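Local coordinates for protein nicastrin (Dictyostelium purpureum, PDB 4R12) that probably serves as the putative substrate-recruiting subunit of gamma-secretase, the complex that cleaves membrane proteins such as Notch receptors within the membrane, at residues A[220-224]-A[483-487]; A[244-248]-A[264-268]; A[466-470]-A[499-503]; A[506-511]-A[531-535]; A[514-520]-A[536-542]. All coordinates share one frame; numbering follows the deposited sequence.

Interaction 1: A[220-224]-A[483-487]; sequences PFDTT and NFYSS
Thr223 lies against Phe484 where two loops meet close to the centre of the folded molecule. Its CB comes within 4.0 Å of Phe484 CB, and beyond it the side chain forks. The methyl CG2 runs alongside the same methylene, 3.8 Å from Phe484 CB. OG1, held between the backbone N and the carbonyl carbon (chi1 52°), presses on Phe484 CB at 3.2 Å and hydrogen-bonds to Ser231 O. Threonine suits the spot, offering one apolar arm to the phenylalanine and one polar arm to a carbonyl.

The backbones join as well: Thr223 N donates to Phe484 O over 3.0 Å, reaching it from above the carbonyl plane, 72° out, and not on a lone pair. A water bridges the two loops, donating to Asp222 OD2 and, at 2.6 Å, to Thr223 O while accepting from Ser486 N. The Asp222 carboxylate is fixed in rotation because it also receives the backbone N-H groups of Glu271 and Arg272. Phe484 CD1 meets the edge of the Phe221 ring, 4.4 Å from Phe221 CD1.

This is loop-to-loop packing at the C-terminal end of strand 214-220 of the large lobe, joining it to the chain after helix 452-463; loop 220-224 leads on to helix 234-252. Phe221 and Phe484 both pack between this helix and helix 500-512, and Phe221 also touches strand 192-203, on which Tyr485 and Ser486 rest.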
# COMPACT_ATOMS: atom_id res chain seq x y z
N PRO A 220 3.51 4.37 -5.83
CA PRO A 220 2.36 4.08 -4.97
C PRO A 220 2.84 3.33 -3.72
O PRO A 220 3.43 2.27 -3.87
CB PRO A 220 1.49 3.18 -5.86
CG PRO A 220 2.49 2.44 -6.72
CD PRO A 220 3.66 3.39 -6.92
N PHE A 221 2.64 3.87 -2.53
CA PHE A 221 3.17 3.15 -1.36
C PHE A 221 2.13 2.27 -0.65
O PHE A 221 2.50 1.42 0.17
CB PHE A 221 3.83 4.11 -0.35
CG PHE A 221 2.87 4.95 0.47
CD1 PHE A 221 2.42 4.51 1.73
CD2 PHE A 221 2.50 6.22 0.05
CE1 PHE A 221 1.58 5.30 2.50
CE2 PHE A 221 1.66 7.01 0.81
CZ PHE A 221 1.20 6.55 2.05
N ASP A 222 0.85 2.42 -0.98
CA ASP A 222 -0.15 1.57 -0.32
C ASP A 222 -0.17 0.17 -0.94
O ASP A 222 0.30 -0.04 -2.07
CB ASP A 222 -1.55 2.21 -0.37
CG ASP A 222 -2.09 2.33 -1.79
OD1 ASP A 222 -1.38 2.88 -2.65
OD2 ASP A 222 -3.23 1.88 -2.03
N THR A 223 -0.68 -0.78 -0.17
CA THR A 223 -0.64 -2.19 -0.54
C THR A 223 -2.00 -2.84 -0.38
O THR A 223 -2.95 -2.21 0.12
CB THR A 223 0.37 -2.96 0.31
OG1 THR A 223 0.08 -2.70 1.69
CG2 THR A 223 1.81 -2.53 -0.01
N THR A 224 -2.11 -4.10 -0.77
CA THR A 224 -3.35 -4.85 -0.60
C THR A 224 -3.07 -6.27 -0.12
O THR A 224 -1.96 -6.76 -0.25
CB THR A 224 -4.18 -4.95 -1.89
OG1 THR A 224 -3.35 -5.46 -2.95
CG2 THR A 224 -4.74 -3.60 -2.28
N ASN A 483 2.28 -2.98 7.48
CA ASN A 483 1.11 -3.14 6.62
C ASN A 483 0.70 -1.79 6.04
O ASN A 483 0.50 -0.84 6.78
CB ASN A 483 -0.05 -3.80 7.37
CG ASN A 483 -0.50 -3.02 8.61
OD1 ASN A 483 -1.61 -2.48 8.65
ND2 ASN A 483 0.34 -3.01 9.65
N PHE A 484 0.61 -1.71 4.72
CA PHE A 484 0.45 -0.43 4.03
C PHE A 484 -0.90 -0.28 3.33
O PHE A 484 -1.07 0.58 2.47
CB PHE A 484 1.60 -0.23 3.03
CG PHE A 484 2.96 -0.17 3.70
CD1 PHE A 484 3.43 1.03 4.22
CD2 PHE A 484 3.74 -1.31 3.84
CE1 PHE A 484 4.67 1.10 4.86
CE2 PHE A 484 4.98 -1.24 4.48
CZ PHE A 484 5.43 -0.03 4.99
N TYR A 485 -1.87 -1.11 3.71
CA TYR A 485 -3.23 -0.87 3.24
C TYR A 485 -3.63 0.53 3.71
O TYR A 485 -3.36 0.90 4.85
CB TYR A 485 -4.18 -1.94 3.79
CG TYR A 485 -5.64 -1.56 3.69
CD1 TYR A 485 -6.22 -1.28 2.46
CD2 TYR A 485 -6.45 -1.52 4.83
CE1 TYR A 485 -7.57 -0.95 2.36
CE2 TYR A 485 -7.80 -1.19 4.74
CZ TYR A 485 -8.35 -0.90 3.51
OH TYR A 485 -9.67 -0.57 3.41
N SER A 486 -4.23 1.32 2.82
CA SER A 486 -4.51 2.72 3.11
C SER A 486 -5.49 2.93 4.27
O SER A 486 -5.46 3.97 4.93
CB SER A 486 -5.07 3.42 1.86
OG SER A 486 -6.35 2.90 1.55
N SER A 487 -6.34 1.94 4.51
CA SER A 487 -7.45 2.07 5.47
C SER A 487 -8.37 3.21 5.02
O SER A 487 -8.49 3.49 3.82
CB SER A 487 -6.91 2.28 6.90
OG SER A 487 -7.96 2.31 7.85
O HOH W 1 -4.19 0.12 -0.08

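Interaction 2: A[244-248]-A[264-268]; sequences LLSVI and VFAFW
Ile248 N donates to Leu244 O at 2.9 Å, the ordinary bond of one helical turn, and this spacing puts both side chains on the helix surface that faces Phe265 and Phe267. Across the interface the contact itself is wholly apolar, as expected where a buried helix covers a strand.

Ile248 supplies the closest fit to Phe265. With CG1 anti to the carbonyl carbon (chi1 -68°), its longer branch extends over the phenylalanine: CG1 stands 3.6 Å from the centroid of the Phe265 ring, only 9° off the normal, a CH-pi contact over the middle of the face. The terminal CD1 then slides back toward the root of the ring, reaching Phe265 CG at 3.5 Å. That same methyl touches the other aromatic too, lying in the plane of the Phe267 ring at its edge, where Ile248 CD1 is 3.9 Å from Phe267 CE1. An unbranched end of this kind suits the narrow place between two rings.

Two leucines close on the tip of Phe267. Leu245 CD2 approaches Phe267 CZ at 3.6 Å, and Leu244 CD2 comes to the same CZ at 3.8 Å, while Leu244 CD1 leans toward Phe265. Phenylalanine at alternate strand positions sends both rings to the helix side.

This is helix-on-sheet packing in the large lobe, whose sequence family belongs to the zinc-exopeptidase clan. Helix 234-252 runs nearly antiparallel to strand 262-268, their local axes 10.4 Å apart. Strands 192-203 and 214-220 flank that strand in its sheet, and helices 427-441 and 452-463 also pack against helix 234-252.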
# COMPACT_ATOMS: atom_id res chain seq x y z
N LEU A 244 13.11 4.38 -2.66
CA LEU A 244 13.02 5.82 -2.90
C LEU A 244 13.38 6.64 -1.65
O LEU A 244 14.06 7.67 -1.76
CB LEU A 244 11.62 6.21 -3.38
CG LEU A 244 11.54 7.66 -3.87
CD1 LEU A 244 12.63 7.93 -4.93
CD2 LEU A 244 10.14 7.93 -4.45
N LEU A 245 12.97 6.19 -0.47
CA LEU A 245 13.42 6.87 0.74
C LEU A 245 14.95 6.79 0.88
O LEU A 245 15.58 7.76 1.32
CB LEU A 245 12.75 6.30 2.01
CG LEU A 245 11.26 6.65 2.14
CD1 LEU A 245 10.58 5.78 3.21
CD2 LEU A 245 11.07 8.13 2.48
N SER A 246 15.54 5.66 0.49
CA SER A 246 16.99 5.49 0.61
C SER A 246 17.73 6.32 -0.46
O SER A 246 18.82 6.85 -0.21
CB SER A 246 17.37 4.01 0.51
OG SER A 246 16.73 3.27 1.54
N VAL A 247 17.12 6.45 -1.63
CA VAL A 247 17.59 7.37 -2.66
C VAL A 247 17.61 8.81 -2.13
O VAL A 247 18.58 9.54 -2.29
CB VAL A 247 16.71 7.28 -3.93
CG1 VAL A 247 16.90 8.51 -4.83
CG2 VAL A 247 17.02 6.00 -4.72
N ILE A 248 16.50 9.21 -1.51
CA ILE A 248 16.35 10.56 -0.95
C ILE A 248 17.39 10.78 0.16
O ILE A 248 18.09 11.80 0.19
CB ILE A 248 14.91 10.77 -0.43
CG1 ILE A 248 13.95 10.80 -1.62
CG2 ILE A 248 14.80 12.08 0.34
CD1 ILE A 248 12.50 10.71 -1.26
N VAL A 264 10.84 16.76 -7.32
CA VAL A 264 9.78 16.50 -6.36
C VAL A 264 9.58 15.00 -6.21
O VAL A 264 9.42 14.28 -7.20
CB VAL A 264 8.44 17.16 -6.79
CG1 VAL A 264 7.29 16.66 -5.93
CG2 VAL A 264 8.55 18.67 -6.70
N PHE A 265 9.62 14.52 -4.97
CA PHE A 265 9.40 13.11 -4.69
C PHE A 265 7.97 12.95 -4.21
O PHE A 265 7.54 13.70 -3.32
CB PHE A 265 10.39 12.59 -3.64
CG PHE A 265 11.83 12.87 -3.98
CD1 PHE A 265 12.55 12.00 -4.79
CD2 PHE A 265 12.46 13.99 -3.48
CE1 PHE A 265 13.87 12.25 -5.11
CE2 PHE A 265 13.79 14.26 -3.79
CZ PHE A 265 14.49 13.38 -4.61
N ALA A 266 7.23 12.00 -4.76
CA ALA A 266 5.85 11.82 -4.30
C ALA A 266 5.55 10.37 -3.93
O ALA A 266 5.85 9.44 -4.69
CB ALA A 266 4.84 12.33 -5.38
N PHE A 267 4.95 10.20 -2.76
CA PHE A 267 4.52 8.89 -2.27
C PHE A 267 3.00 8.87 -2.24
O PHE A 267 2.40 9.43 -1.31
CB PHE A 267 5.08 8.62 -0.86
CG PHE A 267 6.59 8.50 -0.81
CD1 PHE A 267 7.40 9.62 -0.93
CD2 PHE A 267 7.19 7.26 -0.63
CE1 PHE A 267 8.79 9.50 -0.88
CE2 PHE A 267 8.58 7.14 -0.58
CZ PHE A 267 9.38 8.25 -0.69
N TRP A 268 2.37 8.26 -3.25
CA TRP A 268 0.91 8.33 -3.42
C TRP A 268 0.23 7.28 -2.55
O TRP A 268 0.65 6.12 -2.54
CB TRP A 268 0.47 8.12 -4.88
CG TRP A 268 1.06 9.06 -5.88
CD1 TRP A 268 1.76 8.71 -7.00
CD2 TRP A 268 1.00 10.49 -5.85
NE1 TRP A 268 2.14 9.85 -7.68
CE2 TRP A 268 1.69 10.95 -6.99
CE3 TRP A 268 0.43 11.43 -4.98
CZ2 TRP A 268 1.83 12.31 -7.28
CZ3 TRP A 268 0.57 12.78 -5.28
CH2 TRP A 268 1.27 13.20 -6.42

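Interaction 3: A[466-470]-A[499-503]; sequences ITCFN and PYETK
Asn470 ND2 donates to Tyr500 OH at 2.8 Å, with an N-H...O angle of 154° and the hydroxyl lying in the plane of the amide. The two side chains cross at about a right angle, while their flat groups are only 24° apart, and the amide nitrogen arrives at the edge of the tyrosine ring. A second partner holds the hydroxyl: it donates to a water 2.5 Å from Tyr500 OH. This water in turn donates to Ile466 O and Cys468 O, so the hydroxyl is tied to three places on the loop, one directly and two through the water. Tyrosine suits the task because its length carries a hydroxyl from the helix into the curve of the loop, the ring being swung out with CG anti to the backbone N (chi1 -178°).

Alongside, Ile466 CD1 packs on the methylene of Glu501, 3.6 Å from CG, and lies 3.5 Å from Glu501 OE1. The bend at the second torsion of the glutamate folds the carboxylate back past the isoleucine methyl, where OE1 accepts from Asn483 N.

Farther out, Asn470 ND2 also donates to Thr475 O, which fixes the orientation of the amide. Cys468 is joined by a disulfide to Cys461 of helix 452-463, tying the loop to that helix. Pro499 occupies the N-cap position, and its carbonyl accepts from Lys503 N at 3.2 Å. The whole is a helix N-terminus docked on a disulfide-tethered loop.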
# COMPACT_ATOMS: atom_id res chain seq x y z
N ILE A 466 8.19 -3.42 11.72
CA ILE A 466 8.21 -1.97 11.55
C ILE A 466 8.53 -1.26 12.89
O ILE A 466 7.76 -0.46 13.42
CB ILE A 466 6.87 -1.49 10.92
CG1 ILE A 466 6.95 -0.01 10.52
CG2 ILE A 466 5.66 -1.84 11.81
CD1 ILE A 466 5.94 0.39 9.46
N THR A 467 9.72 -1.53 13.41
CA THR A 467 10.13 -1.00 14.70
C THR A 467 11.16 0.14 14.60
O THR A 467 11.64 0.65 15.61
CB THR A 467 10.71 -2.14 15.56
OG1 THR A 467 11.77 -2.77 14.84
CG2 THR A 467 9.60 -3.18 15.86
N CYS A 468 11.50 0.54 13.37
CA CYS A 468 12.57 1.53 13.16
C CYS A 468 12.08 2.97 13.33
O CYS A 468 10.90 3.26 13.16
CB CYS A 468 13.17 1.37 11.76
SG CYS A 468 12.06 1.89 10.40
N PHE A 469 13.02 3.85 13.68
CA PHE A 469 12.80 5.29 13.74
C PHE A 469 11.63 5.71 14.60
O PHE A 469 10.99 6.74 14.35
CB PHE A 469 12.62 5.86 12.33
CG PHE A 469 13.83 5.70 11.48
CD1 PHE A 469 15.05 6.22 11.89
CD2 PHE A 469 13.77 5.00 10.30
CE1 PHE A 469 16.18 6.06 11.12
CE2 PHE A 469 14.89 4.84 9.51
CZ PHE A 469 16.11 5.37 9.93
N ASN A 470 11.36 4.95 15.64
CA ASN A 470 10.24 5.30 16.51
C ASN A 470 10.55 6.59 17.28
O ASN A 470 9.63 7.23 17.78
CB ASN A 470 9.92 4.15 17.46
CG ASN A 470 8.61 4.37 18.19
OD1 ASN A 470 8.60 4.63 19.39
ND2 ASN A 470 7.49 4.26 17.46
N PRO A 499 -2.99 5.78 9.40
CA PRO A 499 -2.32 4.72 10.16
C PRO A 499 -0.86 5.07 10.44
O PRO A 499 -0.31 6.00 9.85
CB PRO A 499 -2.42 3.50 9.24
CG PRO A 499 -3.37 3.90 8.10
CD PRO A 499 -3.29 5.38 8.02
N TYR A 500 -0.26 4.29 11.33
CA TYR A 500 1.12 4.48 11.76
C TYR A 500 2.06 4.57 10.57
O TYR A 500 2.93 5.44 10.52
CB TYR A 500 1.55 3.33 12.67
CG TYR A 500 2.96 3.47 13.21
CD1 TYR A 500 3.21 4.23 14.35
CD2 TYR A 500 4.03 2.85 12.59
CE1 TYR A 500 4.50 4.37 14.86
CE2 TYR A 500 5.33 2.97 13.09
CZ TYR A 500 5.56 3.74 14.23
OH TYR A 500 6.84 3.87 14.73
N GLU A 501 1.86 3.67 9.60
CA GLU A 501 2.73 3.59 8.43
C GLU A 501 2.81 4.90 7.64
O GLU A 501 3.89 5.29 7.22
CB GLU A 501 2.27 2.45 7.52
CG GLU A 501 2.79 1.08 7.92
CD GLU A 501 2.04 0.47 9.10
OE1 GLU A 501 2.53 -0.57 9.62
OE2 GLU A 501 0.98 1.01 9.51
N THR A 502 1.67 5.56 7.44
CA THR A 502 1.65 6.86 6.77
C THR A 502 2.33 7.95 7.59
O THR A 502 3.12 8.73 7.06
CB THR A 502 0.21 7.30 6.44
OG1 THR A 502 -0.35 6.41 5.47
CG2 THR A 502 0.19 8.70 5.84
N LYS A 503 2.02 8.02 8.88
CA LYS A 503 2.67 9.00 9.75
C LYS A 503 4.19 8.81 9.79
O LYS A 503 4.95 9.79 9.73
CB LYS A 503 2.10 8.91 11.15
CG LYS A 503 0.62 9.24 11.22
CD LYS A 503 0.11 9.13 12.66
CE LYS A 503 -1.21 9.88 12.81
NZ LYS A 503 -2.35 9.01 13.17
O HOH W 2 8.48 2.12 14.18

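Interaction 4: A[506-511]-A[531-535]; sequences HRLLYS and SLCYS. With CA (calcium ion), chain G.
Arg507 lays its guanidinium flat on the Tyr534 ring, the planes 9° apart and CZ 3.8 Å from the ring centroid, a stacked cation-pi pair. The arginine chain bends at its second and third torsions to fold over the ring, the two side chains running past each other in opposite directions. Lying flat leaves the edge for bonding: NH2 donates to Cys533 O at 2.8 Å, with the oxygen in the guanidinium plane, and NH1 adds a weak bond to the same oxygen. Leu472 O receives NE, which further fixes the group.

Tyr534 OH donates to Arg507 O at 2.7 Å, in the carbonyl plane on a lone pair, although that oxygen also accepts the helical N-H of Ser511. The phenol thus binds the arginine's own carbonyl, and the guanidinium that of Cys533, just before the tyrosine.

Tyr510 lies nearly parallel to Tyr534, at 21°, but slid so far aside that the rings barely overlap. Leu532 CD1 lies over one face of Tyr510, 3.6 Å from the ring centroid, a CH-pi contact, while Tyr510 OH reaches Val539 O.

Helix 500-512 and strand 532-534 cross almost perpendicularly. The strand begins at a calcium site: Ser531 O binds the ion at 2.5 Å, completed by Asp525 O, Cys528 O and three waters, and the Cys522-Cys533 disulfide ties it to strand 516-522, making this a calcium-bound, disulfide-rich hairpin docked on a helix.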
# COMPACT_ATOMS: atom_id res chain seq x y z
N HIS A 506 5.69 9.96 6.51
CA HIS A 506 5.65 11.42 6.54
C HIS A 506 6.78 12.02 7.42
O HIS A 506 7.54 12.87 6.98
CB HIS A 506 4.28 11.89 7.04
CG HIS A 506 4.18 13.38 7.22
ND1 HIS A 506 3.49 13.95 8.27
CD2 HIS A 506 4.64 14.41 6.47
CE1 HIS A 506 3.55 15.27 8.17
NE2 HIS A 506 4.24 15.57 7.09
N ARG A 507 6.86 11.57 8.66
CA ARG A 507 7.84 12.16 9.59
C ARG A 507 9.28 11.84 9.18
O ARG A 507 10.19 12.67 9.35
CB ARG A 507 7.58 11.68 11.01
CG ARG A 507 6.20 12.01 11.58
CD ARG A 507 6.16 13.33 12.33
NE ARG A 507 7.08 13.37 13.47
CZ ARG A 507 7.33 14.47 14.18
NH1 ARG A 507 6.72 15.60 13.85
NH2 ARG A 507 8.18 14.44 15.20
N LEU A 508 9.50 10.65 8.62
CA LEU A 508 10.82 10.27 8.15
C LEU A 508 11.24 11.08 6.91
O LEU A 508 12.34 11.63 6.86
CB LEU A 508 10.87 8.76 7.86
CG LEU A 508 12.20 8.22 7.34
CD1 LEU A 508 13.33 8.43 8.38
CD2 LEU A 508 12.06 6.73 6.95
N LEU A 509 10.35 11.18 5.93
CA LEU A 509 10.61 11.95 4.71
C LEU A 509 10.85 13.42 5.04
O LEU A 509 11.77 14.05 4.52
CB LEU A 509 9.45 11.83 3.71
CG LEU A 509 9.56 12.57 2.37
CD1 LEU A 509 10.82 12.14 1.62
CD2 LEU A 509 8.34 12.32 1.50
N TYR A 510 9.99 13.97 5.90
CA TYR A 510 10.12 15.35 6.36
C TYR A 510 11.51 15.58 6.96
O TYR A 510 12.19 16.55 6.63
CB TYR A 510 9.02 15.67 7.39
CG TYR A 510 8.91 17.13 7.78
CD1 TYR A 510 9.80 17.71 8.69
CD2 TYR A 510 7.90 17.94 7.24
CE1 TYR A 510 9.70 19.05 9.04
CE2 TYR A 510 7.79 19.28 7.58
CZ TYR A 510 8.69 19.83 8.48
OH TYR A 510 8.59 21.16 8.83
N SER A 511 11.94 14.66 7.83
CA SER A 511 13.22 14.79 8.49
C SER A 511 14.41 14.69 7.53
O SER A 511 15.35 15.49 7.61
CB SER A 511 13.35 13.73 9.60
OG SER A 511 14.62 13.81 10.20
N SER A 531 6.73 24.85 10.94
CA SER A 531 7.67 23.75 11.09
C SER A 531 7.07 22.70 12.01
O SER A 531 5.96 22.87 12.52
CB SER A 531 9.02 24.26 11.61
OG SER A 531 8.86 25.20 12.66
N LEU A 532 7.78 21.59 12.19
CA LEU A 532 7.30 20.50 13.02
C LEU A 532 8.26 20.28 14.18
O LEU A 532 9.44 20.61 14.09
CB LEU A 532 7.15 19.21 12.20
CG LEU A 532 6.15 19.24 11.04
CD1 LEU A 532 6.08 17.86 10.37
CD2 LEU A 532 4.78 19.73 11.50
N CYS A 533 7.75 19.71 15.26
CA CYS A 533 8.58 19.45 16.42
C CYS A 533 9.15 18.03 16.42
O CYS A 533 8.41 17.03 16.34
CB CYS A 533 7.79 19.70 17.70
SG CYS A 533 8.82 19.52 19.17
N TYR A 534 10.47 17.94 16.51
CA TYR A 534 11.17 16.67 16.67
C TYR A 534 12.05 16.75 17.91
O TYR A 534 13.12 17.35 17.87
CB TYR A 534 12.06 16.35 15.46
CG TYR A 534 11.33 15.98 14.19
CD1 TYR A 534 10.70 16.95 13.42
CD2 TYR A 534 11.33 14.67 13.74
CE1 TYR A 534 10.06 16.61 12.24
CE2 TYR A 534 10.70 14.32 12.56
CZ TYR A 534 10.07 15.29 11.81
OH TYR A 534 9.45 14.93 10.65
N SER A 535 11.59 16.16 19.02
CA SER A 535 12.42 16.03 20.22
C SER A 535 13.06 17.35 20.65
O SER A 535 14.27 17.42 20.87
CB SER A 535 13.53 14.99 19.99
OG SER A 535 13.00 13.72 19.65
CA CA G . 3.88 23.84 13.52
O HOH W 3 3.49 24.31 11.10
O HOH W 4 2.36 25.74 14.23
O HOH W 5 2.20 22.30 13.06

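Interaction 5: A[514-520]-A[536-542]; sequences QYNSTLT and GQCVSSN
Tyr515 and Asn516 both face Ser540, a classic beta bulge. Ser540 O accepts from Tyr515 N at 2.9 Å, and Ser540 N donates to Asn516 O at 2.8 Å, so one residue serves two across the gap. The extra residue turns Tyr515 so that Ser540 CB lies over a face of its ring, 4.0 Å from the centroid; a small serine leaves room for that.

Beyond the bulge the pairing is regular and antiparallel. Thr518 and Cys538 form a hydrogen-bonded pair, with N-H groups donated in both directions, and Thr520 N donates to Gly536 O. Glycine fits that turn, for its backbone angle phi of 86° would bring a side chain against the preceding carbonyl.

Between these pairs, Gln537 bends at its second torsion to place NE2 2.9 Å from Ser517 OG, in the amide plane and almost straight at 173°. On the same face Val539 CG1 packs on Gln514 CB at 3.5 Å.

Strand 536-540 is the middle strand of a three-stranded antiparallel sheet, flanked by 516-522 and 532-534. Cys538 joins Cys528 by a disulfide, so this small sheet is cross-linked to the calcium-binding loop.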
# COMPACT_ATOMS: atom_id res chain seq x y z
N GLN A 514 14.98 17.86 5.49
CA GLN A 514 14.98 19.13 6.20
C GLN A 514 16.07 20.09 5.69
O GLN A 514 17.13 19.65 5.24
CB GLN A 514 15.18 18.90 7.71
CG GLN A 514 16.57 18.43 8.09
CD GLN A 514 16.69 18.09 9.56
OE1 GLN A 514 17.15 18.91 10.36
NE2 GLN A 514 16.28 16.88 9.93
N TYR A 515 15.79 21.39 5.75
CA TYR A 515 16.82 22.39 5.45
C TYR A 515 17.20 23.22 6.69
O TYR A 515 18.19 23.95 6.66
CB TYR A 515 16.37 23.32 4.30
CG TYR A 515 15.02 23.97 4.47
CD1 TYR A 515 14.89 25.19 5.12
CD2 TYR A 515 13.87 23.39 3.94
CE1 TYR A 515 13.66 25.79 5.27
CE2 TYR A 515 12.64 23.98 4.08
CZ TYR A 515 12.54 25.19 4.75
OH TYR A 515 11.32 25.79 4.89
N ASN A 516 16.43 23.11 7.76
CA ASN A 516 16.76 23.84 8.99
C ASN A 516 16.20 23.13 10.22
O ASN A 516 15.21 22.40 10.14
CB ASN A 516 16.24 25.29 8.92
CG ASN A 516 16.85 26.20 10.00
OD1 ASN A 516 18.00 26.01 10.41
ND2 ASN A 516 16.09 27.20 10.44
N SER A 517 16.87 23.33 11.35
CA SER A 517 16.47 22.76 12.62
C SER A 517 16.99 23.63 13.74
O SER A 517 18.18 23.93 13.80
CB SER A 517 16.99 21.33 12.77
OG SER A 517 16.58 20.78 14.01
N THR A 518 16.11 24.02 14.65
CA THR A 518 16.45 24.98 15.70
C THR A 518 16.03 24.44 17.05
O THR A 518 14.91 23.95 17.20
CB THR A 518 15.77 26.33 15.45
OG1 THR A 518 16.17 26.83 14.17
CG2 THR A 518 16.16 27.34 16.54
N LEU A 519 16.93 24.54 18.03
CA LEU A 519 16.62 24.12 19.40
C LEU A 519 15.64 25.09 20.05
O LEU A 519 15.97 26.25 20.26
CB LEU A 519 17.90 24.03 20.23
CG LEU A 519 17.76 23.80 21.74
CD1 LEU A 519 17.03 22.49 22.02
CD2 LEU A 519 19.14 23.79 22.39
N THR A 520 14.44 24.61 20.39
CA THR A 520 13.39 25.47 20.94
C THR A 520 12.75 24.89 22.19
O THR A 520 11.98 25.56 22.87
CB THR A 520 12.28 25.72 19.90
OG1 THR A 520 11.59 24.49 19.66
CG2 THR A 520 12.86 26.21 18.58
N GLY A 536 12.25 18.41 20.72
CA GLY A 536 12.74 19.72 21.14
C GLY A 536 13.34 20.59 20.05
O GLY A 536 13.76 21.73 20.33
N GLN A 537 13.42 20.07 18.83
CA GLN A 537 13.84 20.87 17.69
C GLN A 537 12.64 21.26 16.83
O GLN A 537 11.78 20.42 16.56
CB GLN A 537 14.84 20.11 16.81
CG GLN A 537 16.06 19.59 17.55
CD GLN A 537 17.11 20.66 17.78
OE1 GLN A 537 17.55 20.86 18.90
NE2 GLN A 537 17.50 21.35 16.71
N CYS A 538 12.58 22.52 16.41
CA CYS A 538 11.68 22.92 15.33
C CYS A 538 12.39 22.69 14.00
O CYS A 538 13.44 23.27 13.73
CB CYS A 538 11.24 24.38 15.47
SG CYS A 538 10.03 24.60 16.79
N VAL A 539 11.83 21.79 13.19
CA VAL A 539 12.50 21.34 11.97
C VAL A 539 11.73 21.84 10.76
O VAL A 539 10.50 21.73 10.69
CB VAL A 539 12.62 19.80 11.92
CG1 VAL A 539 13.34 19.35 10.66
CG2 VAL A 539 13.35 19.30 13.17
N SER A 540 12.45 22.40 9.80
CA SER A 540 11.83 22.96 8.61
C SER A 540 12.12 22.08 7.41
O SER A 540 13.26 21.72 7.16
CB SER A 540 12.33 24.38 8.37
OG SER A 540 11.97 25.22 9.45
N SER A 541 11.07 21.73 6.68
CA SER A 541 11.19 20.90 5.47
C SER A 541 10.03 21.18 4.52
O SER A 541 8.89 21.35 4.96
CB SER A 541 11.20 19.41 5.83
OG SER A 541 11.29 18.59 4.68
N ASN A 542 10.32 21.20 3.23
CA ASN A 542 9.32 21.37 2.18
C ASN A 542 8.64 20.04 1.86
O ASN A 542 8.69 19.54 0.73
CB ASN A 542 9.96 21.98 0.93
CG ASN A 542 8.95 22.62 0.00
OD1 ASN A 542 7.79 22.83 0.37
ND2 ASN A 542 9.38 22.95 -1.20

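Interaction 1 opens first and closes a loop of 258 residues, within which lies the helix-to-strand return of interaction 2; the two touch through Phe221 and Trp268. Interaction 3, closing a loop of 28 residues, begins before interaction 1 closes, so they cross, touching through Phe221 and Thr502. The chain then runs along helix 500-512 into interactions 4 and 5, which close loops of 19 and 15 residues, follow in series and cross each other. Both use the three-stranded sheet, where Leu532 and Val539 pair by backbone bonds. Leu508 and Leu509 of helix 500-512 also lie on helix 234-252, linking the calcium-bound hairpin region to the large-lobe core of interaction 2.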